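Local coordinates for organic hydroperoxide resistance protein (Elizabethkingia anophelis NUHP1, PDB 6D9N), which probably reduces organic hydroperoxides with a pair of redox-active cysteines, as other members of the OsmC/Ohr family do, at residues B[108-113]-B[119-124]; B[68-73]-B[82-87]. All blocks are in the same frame, centred on the assembly; numbering follows the deposited sequence. Where two conformers were deposited one is given.

Interaction 1 (B[108-113]-B[119-124]); sequences ANIPGV and QDLIEK
Ala108 and Ile110 pack against Leu121 and Ile122 of helix 115-128. The contact belongs to a strand-turn-helix unit of the OsmC/Ohr fold. Strand 100-109 ends here, and a type II beta turn from Ile110 to Val113 leads toward the helix. The two segments lie close in sequence, so the helix folds back over the end of its own preceding strand.

The contact is apolar. No hydrogen bond joins the two segments, and the four residues that touch are all buried. Ile122 meets the strand end through one methyl. Its CG2 lies 3.8 Å from Ala108 CB and also approaches Ile110 CD1, at 4.2 Å, so this methyl serves both residues. With chi1 at 61°, CG1 of Ile122 takes the hindered place between the backbone N and the carbonyl carbon, and CG2 is the branch that faces Ala108. Beyond the segments, Ile122 also touches Leu143 and Val145 of strand 141-146.

Ile110 makes its contact with the end of its longer branch. CG1 is anti to the carbonyl carbon (chi1 -51°), and the chain then runs on extended to CD1 (chi2 170°). The side chains of Ile110 and Leu121 meet at a slant. Both also rest on Leu70 of helix 54-77, so three elements share this patch.

The strand end is bonded to strand 141-146 and the residues after it. Ala108 and Ile110 form backbone hydrogen bonds with that strand, and Asn109 OD1 accepts from Ser146 OG and Asn148 N. At the Leu121 side of the patch, Ile110 CD1 sits 4.0 Å from Leu121 CD1 and 4.1 Å from Leu121 CB.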
ATOM      1  N   ALA B 108      17.018  -0.562  -5.025  1.00  9.29           N
ATOM      2  CA  ALA B 108      17.011  -1.743  -5.881  1.00  9.45           C
ATOM      3  C   ALA B 108      18.438  -2.221  -6.075  1.00  9.48           C
ATOM      4  O   ALA B 108      19.353  -1.404  -6.239  1.00 11.01           O
ATOM      5  CB  ALA B 108      16.401  -1.454  -7.263  1.00 10.81           C
ATOM      6  N   ASN B 109      18.600  -3.540  -6.115  1.00  9.36           N
ATOM      7  CA  ASN B 109      19.870  -4.137  -6.502  1.00  9.14           C
ATOM      8  C   ASN B 109      19.674  -4.999  -7.738  1.00  8.90           C
ATOM      9  O   ASN B 109      18.788  -5.861  -7.768  1.00  9.20           O
ATOM     10  CB  ASN B 109      20.482  -4.980  -5.390  1.00 10.12           C
ATOM     11  CG  ASN B 109      21.868  -5.451  -5.761  1.00 10.26           C
ATOM     12  OD1 ASN B 109      22.807  -4.667  -5.778  1.00 11.00           O
ATOM     13  ND2 ASN B 109      22.003  -6.714  -6.104  1.00 10.89           N
ATOM     14  N   ILE B 110      20.536  -4.796  -8.729  1.00  8.93           N
ATOM     15  CA  ILE B 110      20.443  -5.513 -10.009  1.00  9.30           C
ATOM     16  C   ILE B 110      21.807  -6.124 -10.291  1.00  9.22           C
ATOM     17  O   ILE B 110      22.714  -5.423 -10.785  1.00 10.23           O
ATOM     18  CB  ILE B 110      20.016  -4.576 -11.156  1.00  9.20           C
ATOM     19  CG1 ILE B 110      18.759  -3.781 -10.794  1.00  9.67           C
ATOM     20  CG2 ILE B 110      19.808  -5.396 -12.443  1.00  9.89           C
ATOM     21  CD1 ILE B 110      18.424  -2.656 -11.791  1.00 10.78           C
ATOM     22  N   PRO B 111      22.018  -7.408  -9.991  1.00  9.25           N
ATOM     23  CA  PRO B 111      23.337  -8.001 -10.245  1.00 10.07           C
ATOM     24  C   PRO B 111      23.601  -8.116 -11.732  1.00 10.51           C
ATOM     25  O   PRO B 111      22.691  -8.353 -12.533  1.00 10.90           O
ATOM     26  CB  PRO B 111      23.211  -9.412  -9.654  1.00 11.14           C
ATOM     27  CG  PRO B 111      22.020  -9.348  -8.731  1.00 10.53           C
ATOM     28  CD  PRO B 111      21.077  -8.361  -9.355  1.00  9.99           C
ATOM     29  N   GLY B 112      24.877  -7.975 -12.108  1.00 11.20           N
ATOM     30  CA  GLY B 112      25.343  -8.333 -13.437  1.00 12.52           C
ATOM     31  C   GLY B 112      25.188  -7.279 -14.499  1.00 13.07           C
ATOM     32  O   GLY B 112      25.446  -7.582 -15.676  1.00 15.31           O
ATOM     33  N   VAL B 113      24.819  -6.058 -14.145  1.00 11.84           N
ATOM     34  CA  VAL B 113      24.700  -4.981 -15.113  1.00 11.45           C
ATOM     35  C   VAL B 113      25.642  -3.854 -14.719  1.00 10.76           C
ATOM     36  O   VAL B 113      26.141  -3.795 -13.591  1.00 12.35           O
ATOM     37  CB  VAL B 113      23.253  -4.462 -15.221  1.00 11.87           C
ATOM     38  CG1 VAL B 113      22.306  -5.586 -15.557  1.00 13.09           C
ATOM     39  CG2 VAL B 113      22.796  -3.770 -13.907  1.00 11.99           C
ATOM     40  N   GLN B 119      20.758   2.301 -13.697  1.00 10.33           N
ATOM     41  CA  GLN B 119      20.052   3.571 -13.583  0.64 11.37           C
ATOM     42  C   GLN B 119      18.937   3.681 -14.611  1.00 10.93           C
ATOM     43  O   GLN B 119      17.831   4.150 -14.300  1.00 11.94           O
ATOM     44  CB  GLN B 119      21.046   4.722 -13.737  0.64 13.45           C
ATOM     45  CG  GLN B 119      21.906   4.878 -12.511  0.64 16.24           C
ATOM     46  CD  GLN B 119      23.146   5.718 -12.746  0.64 18.83           C
ATOM     47  OE1 GLN B 119      23.430   6.133 -13.868  0.64 20.11           O
ATOM     48  NE2 GLN B 119      23.893   5.975 -11.677  0.64 20.42           N
ATOM     49  N   ASP B 120      19.205   3.265 -15.852  1.00 11.61           N
ATOM     50  CA  ASP B 120      18.146   3.296 -16.862  1.00 12.61           C
ATOM     51  C   ASP B 120      16.984   2.388 -16.463  1.00 11.14           C
ATOM     52  O   ASP B 120      15.813   2.745 -16.643  1.00 12.14           O
ATOM     53  CB  ASP B 120      18.714   2.863 -18.224  1.00 15.56           C
ATOM     54  CG  ASP B 120      19.712   3.865 -18.818  1.00 19.41           C
ATOM     55  OD1 ASP B 120      19.776   5.036 -18.371  1.00 21.25           O
ATOM     56  OD2 ASP B 120      20.421   3.466 -19.757  1.00 21.12           O
ATOM     57  N   LEU B 121      17.292   1.206 -15.944  1.00 10.94           N
ATOM     58  CA  LEU B 121      16.252   0.257 -15.578  1.00 10.19           C
ATOM     59  C   LEU B 121      15.381   0.802 -14.454  1.00 10.40           C
ATOM     60  O   LEU B 121      14.143   0.717 -14.531  1.00 10.87           O
ATOM     61  CB  LEU B 121      16.869  -1.091 -15.188  1.00 10.14           C
ATOM     62  CG  LEU B 121      17.520  -1.843 -16.358  1.00 11.27           C
ATOM     63  CD1 LEU B 121      18.387  -2.978 -15.774  1.00 12.13           C
ATOM     64  CD2 LEU B 121      16.459  -2.372 -17.323  1.00 12.10           C
ATOM     65  N   ILE B 122      15.990   1.391 -13.406  1.00 10.06           N
ATOM     66  CA  ILE B 122      15.152   1.845 -12.304  1.00 10.62           C
ATOM     67  C   ILE B 122      14.374   3.089 -12.680  1.00 10.76           C
ATOM     68  O   ILE B 122      13.283   3.301 -12.157  1.00 11.34           O
ATOM     69  CB  ILE B 122      15.920   2.038 -10.970  1.00 11.85           C
ATOM     70  CG1 ILE B 122      17.043   3.102 -11.054  1.00 12.26           C
ATOM     71  CG2 ILE B 122      16.348   0.691 -10.386  1.00 13.01           C
ATOM     72  CD1 ILE B 122      17.200   3.899  -9.765  1.00 13.28           C
ATOM     73  N   GLU B 123      14.922   3.950 -13.542  1.00 11.58           N
ATOM     74  CA  GLU B 123      14.163   5.096 -14.021  1.00 13.06           C
ATOM     75  C   GLU B 123      12.876   4.631 -14.709  1.00 12.02           C
ATOM     76  O   GLU B 123      11.794   5.180 -14.453  1.00 12.27           O
ATOM     77  CB  GLU B 123      15.064   5.924 -14.953  1.00 16.44           C
ATOM     78  CG  GLU B 123      14.345   7.061 -15.678  1.00 20.76           C
ATOM     79  CD  GLU B 123      15.270   7.892 -16.569  1.00 25.37           C
ATOM     80  OE1 GLU B 123      15.080   9.125 -16.610  1.00 27.66           O
ATOM     81  OE2 GLU B 123      16.183   7.332 -17.220  1.00 27.00           O
ATOM     82  N   LYS B 124      12.968   3.612 -15.583  1.00 10.95           N
ATOM     83  CA  LYS B 124      11.761   3.103 -16.234  1.00 11.71           C
ATOM     84  C   LYS B 124      10.840   2.434 -15.223  1.00 10.59           C
ATOM     85  O   LYS B 124       9.620   2.629 -15.286  1.00 11.30           O
ATOM     86  CB  LYS B 124      12.128   2.139 -17.382  1.00 15.09           C
ATOM     87  CG  LYS B 124      12.672   2.857 -18.604  1.00 18.93           C
ATOM     88  CD  LYS B 124      13.120   1.903 -19.688  1.00 22.30           C
ATOM     89  CE  LYS B 124      13.720   2.669 -20.880  1.00 25.63           C
ATOM     90  NZ  LYS B 124      14.531   1.830 -21.820  1.00 28.21           N
TER

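Interaction 2 (B[68-73]-B[82-87]); sequences SALNLV and GETTVT
Asn71 and Thr84 mark the nearest backbone approach, with their CA atoms 7.8 Å apart where helix 54-77 passes the residues leading into strand 85-94.

The polar part of the contact is a direct hydrogen bond backed by a water. Asn71 ND2 donates to Thr84 OG1 at 2.8 Å. The bond is fairly straight, with an N-H...acceptor angle of 162°, and the hydroxyl oxygen lies close to the amide plane. The other end of the amide is also used. A water donates to Asn71 OD1 at 2.7 Å and accepts from Thr84 N at 3.0 Å. Both ends of the amide are thus tied to Thr84, which should fix its rotation. The helix adds further bonds through Asp67: its OD1 is bonded to Thr84 OG1, and its O to Asn71 ND2.

The apolar part is made by Leu70. Its CG is anti to the backbone N (chi1 180°), which carries the side chain across to the strand. CD2 rests 4.0 Å from Thr84 CG2 and reaches Val86 CG2 more loosely at 4.4 Å. Thr84 therefore turns its hydroxyl to Asn71 and its methyl to Leu70.

This is helix-on-sheet packing within the OsmC/Ohr fold. Leu70 and Val86 also touch Ala108 of the adjacent strand 100-109, and helix 115-128 packs against helix 54-77 with Lys124 on Val73. The second subunit borders the strand: Val86 and Thr87 pair antiparallel with one of its strands, and Thr84 O is hydrogen-bonded to Thr20 OG1 of that subunit.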
ATOM      1  N   SER B  68       8.384  -5.988  -9.195  1.00  8.01           N
ATOM      2  CA  SER B  68       7.629  -6.517 -10.328  1.00  9.23           C
ATOM      3  C   SER B  68       7.803  -5.634 -11.563  1.00  8.26           C
ATOM      4  O   SER B  68       8.072  -6.127 -12.671  1.00  8.71           O
ATOM      5  CB  SER B  68       6.155  -6.608  -9.943  1.00 10.47           C
ATOM      6  OG  SER B  68       5.417  -7.099 -11.041  1.00 11.19           O
ATOM      7  N   ALA B  69       7.703  -4.316 -11.388  1.00  8.12           N
ATOM      8  CA  ALA B  69       7.870  -3.383 -12.501  1.00  8.58           C
ATOM      9  C   ALA B  69       9.283  -3.464 -13.054  1.00  8.28           C
ATOM     10  O   ALA B  69       9.486  -3.479 -14.272  1.00  8.60           O
ATOM     11  CB  ALA B  69       7.571  -1.960 -12.013  1.00  8.60           C
ATOM     12  N   LEU B  70      10.287  -3.550 -12.172  1.00  8.09           N
ATOM     13  CA  LEU B  70      11.679  -3.670 -12.591  1.00  8.35           C
ATOM     14  C   LEU B  70      11.886  -4.922 -13.437  1.00  7.74           C
ATOM     15  O   LEU B  70      12.572  -4.882 -14.463  1.00  8.37           O
ATOM     16  CB  LEU B  70      12.528  -3.669 -11.325  1.00  8.14           C
ATOM     17  CG  LEU B  70      14.033  -3.793 -11.563  1.00  9.48           C
ATOM     18  CD1 LEU B  70      14.555  -2.660 -12.427  1.00 11.19           C
ATOM     19  CD2 LEU B  70      14.709  -3.808 -10.205  1.00 10.21           C
ATOM     20  N   ASN B  71      11.302  -6.049 -13.022  1.00  8.86           N
ATOM     21  CA  ASN B  71      11.456  -7.274 -13.799  1.00  9.56           C
ATOM     22  C   ASN B  71      10.728  -7.189 -15.125  1.00  9.31           C
ATOM     23  O   ASN B  71      11.232  -7.715 -16.134  1.00 10.16           O
ATOM     24  CB  ASN B  71      11.090  -8.480 -12.949  1.00 10.32           C
ATOM     25  CG  ASN B  71      12.226  -8.868 -12.054  1.00 11.53           C
ATOM     26  OD1 ASN B  71      13.020  -9.741 -12.399  1.00 13.76           O
ATOM     27  ND2 ASN B  71      12.415  -8.143 -10.976  1.00 12.04           N
ATOM     28  N   LEU B  72       9.585  -6.503 -15.184  1.00  9.07           N
ATOM     29  CA  LEU B  72       8.932  -6.319 -16.480  1.00 10.07           C
ATOM     30  C   LEU B  72       9.816  -5.511 -17.426  1.00  9.48           C
ATOM     31  O   LEU B  72       9.942  -5.829 -18.624  1.00 10.72           O
ATOM     32  CB  LEU B  72       7.579  -5.650 -16.259  1.00 12.19           C
ATOM     33  CG  LEU B  72       6.760  -5.472 -17.529  1.00 14.53           C
ATOM     34  CD1 LEU B  72       6.529  -6.803 -18.303  1.00 17.14           C
ATOM     35  CD2 LEU B  72       5.428  -4.810 -17.133  1.00 15.52           C
ATOM     36  N   VAL B  73      10.419  -4.445 -16.908  1.00  9.08           N
ATOM     37  CA  VAL B  73      11.305  -3.609 -17.717  1.00  9.27           C
ATOM     38  C   VAL B  73      12.514  -4.414 -18.201  1.00  8.79           C
ATOM     39  O   VAL B  73      12.911  -4.327 -19.364  1.00 10.04           O
ATOM     40  CB  VAL B  73      11.715  -2.367 -16.900  1.00 11.21           C
ATOM     41  CG1 VAL B  73      12.877  -1.595 -17.552  1.00 12.63           C
ATOM     42  CG2 VAL B  73      10.525  -1.453 -16.686  1.00 11.82           C
ATOM     43  N   GLY B  82      21.161 -10.781 -12.874  1.00 10.29           N
ATOM     44  CA  GLY B  82      20.862 -11.690 -11.797  1.00 10.52           C
ATOM     45  C   GLY B  82      19.512 -11.385 -11.165  1.00 10.20           C
ATOM     46  O   GLY B  82      18.816 -10.449 -11.534  1.00 10.87           O
ATOM     47  N   GLU B  83      19.160 -12.161 -10.152  1.00 10.78           N
ATOM     48  CA  GLU B  83      17.866 -11.949  -9.497  1.00 10.95           C
ATOM     49  C   GLU B  83      17.890 -10.630  -8.726  1.00  9.47           C
ATOM     50  O   GLU B  83      18.829 -10.374  -7.961  1.00 10.49           O
ATOM     51  CB  GLU B  83      17.556 -13.119  -8.574  1.00 12.36           C
ATOM     52  CG  GLU B  83      16.183 -12.990  -7.877  1.00 14.21           C
ATOM     53  CD  GLU B  83      15.844 -14.222  -7.074  1.00 16.63           C
ATOM     54  OE1 GLU B  83      15.661 -15.307  -7.680  1.00 19.17           O
ATOM     55  OE2 GLU B  83      15.748 -14.086  -5.844  1.00 17.58           O
ATOM     56  N   THR B  84      16.895  -9.782  -8.980  1.00  8.80           N
ATOM     57  CA  THR B  84      16.868  -8.460  -8.356  1.00  8.67           C
ATOM     58  C   THR B  84      16.308  -8.527  -6.939  1.00  8.72           C
ATOM     59  O   THR B  84      15.602  -9.480  -6.553  1.00  9.36           O
ATOM     60  CB  THR B  84      16.004  -7.493  -9.188  1.00  8.56           C
ATOM     61  OG1 THR B  84      14.666  -7.991  -9.259  1.00  8.95           O
ATOM     62  CG2 THR B  84      16.544  -7.335 -10.586  1.00  9.74           C
ATOM     63  N   THR B  85      16.638  -7.499  -6.155  1.00  8.86           N
ATOM     64  CA  THR B  85      16.095  -7.295  -4.814  0.86  9.04           C
ATOM     65  C   THR B  85      15.651  -5.847  -4.692  1.00  8.87           C
ATOM     66  O   THR B  85      16.351  -4.936  -5.155  1.00 10.13           O
ATOM     67  CB  THR B  85      17.205  -7.575  -3.782  0.86 10.65           C
ATOM     68  OG1 THR B  85      17.731  -8.891  -4.020  0.86 11.09           O
ATOM     69  CG2 THR B  85      16.718  -7.455  -2.321  0.86 12.57           C
ATOM     70  N   VAL B  86      14.524  -5.602  -4.030  1.00  8.36           N
ATOM     71  CA  VAL B  86      14.123  -4.232  -3.733  1.00  8.38           C
ATOM     72  C   VAL B  86      13.775  -4.157  -2.252  1.00  8.52           C
ATOM     73  O   VAL B  86      13.009  -4.997  -1.745  1.00  9.28           O
ATOM     74  CB  VAL B  86      12.900  -3.803  -4.565  1.00  9.40           C
ATOM     75  CG1 VAL B  86      12.396  -2.416  -4.132  1.00 11.20           C
ATOM     76  CG2 VAL B  86      13.223  -3.839  -6.065  1.00  9.79           C
ATOM     77  N   THR B  87      14.298  -3.134  -1.580  1.00  8.61           N
ATOM     78  CA  THR B  87      13.874  -2.807  -0.223  0.86  9.16           C
ATOM     79  C   THR B  87      13.106  -1.494  -0.206  1.00  9.19           C
ATOM     80  O   THR B  87      13.427  -0.559  -0.950  1.00 11.01           O
ATOM     81  CB  THR B  87      15.080  -2.708   0.712  0.86 10.74           C
ATOM     82  OG1 THR B  87      15.937  -1.625   0.307  0.86 13.08           O
ATOM     83  CG2 THR B  87      15.813  -4.039   0.780  0.86 10.56           C
TER
HETATM   84  O   HOH W   1      14.608 -10.907 -10.514  1.00 11.86           O

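How the interactions relate
Interactions 1 and 2 are both buried, and their centres lie about 8 Å apart. They use neighbouring strands of one sheet, 100-109 and 85-94, but different helices. The strands and the loops beside them are joined directly: Asn109 N lies 2.8 Å from Thr85 O, and Pro111 O lies 2.9 Å from Gly82 N, both probable hydrogen bonds. Leu70 is shared by both contacts, so the apolar core is continuous. The chemistry differs with place. Contact 108-113/119-124 is wholly apolar and touches no other subunit. Contact 68-73/82-87 adds an amide, a hydroxyl and a water, and its strand borders the second subunit.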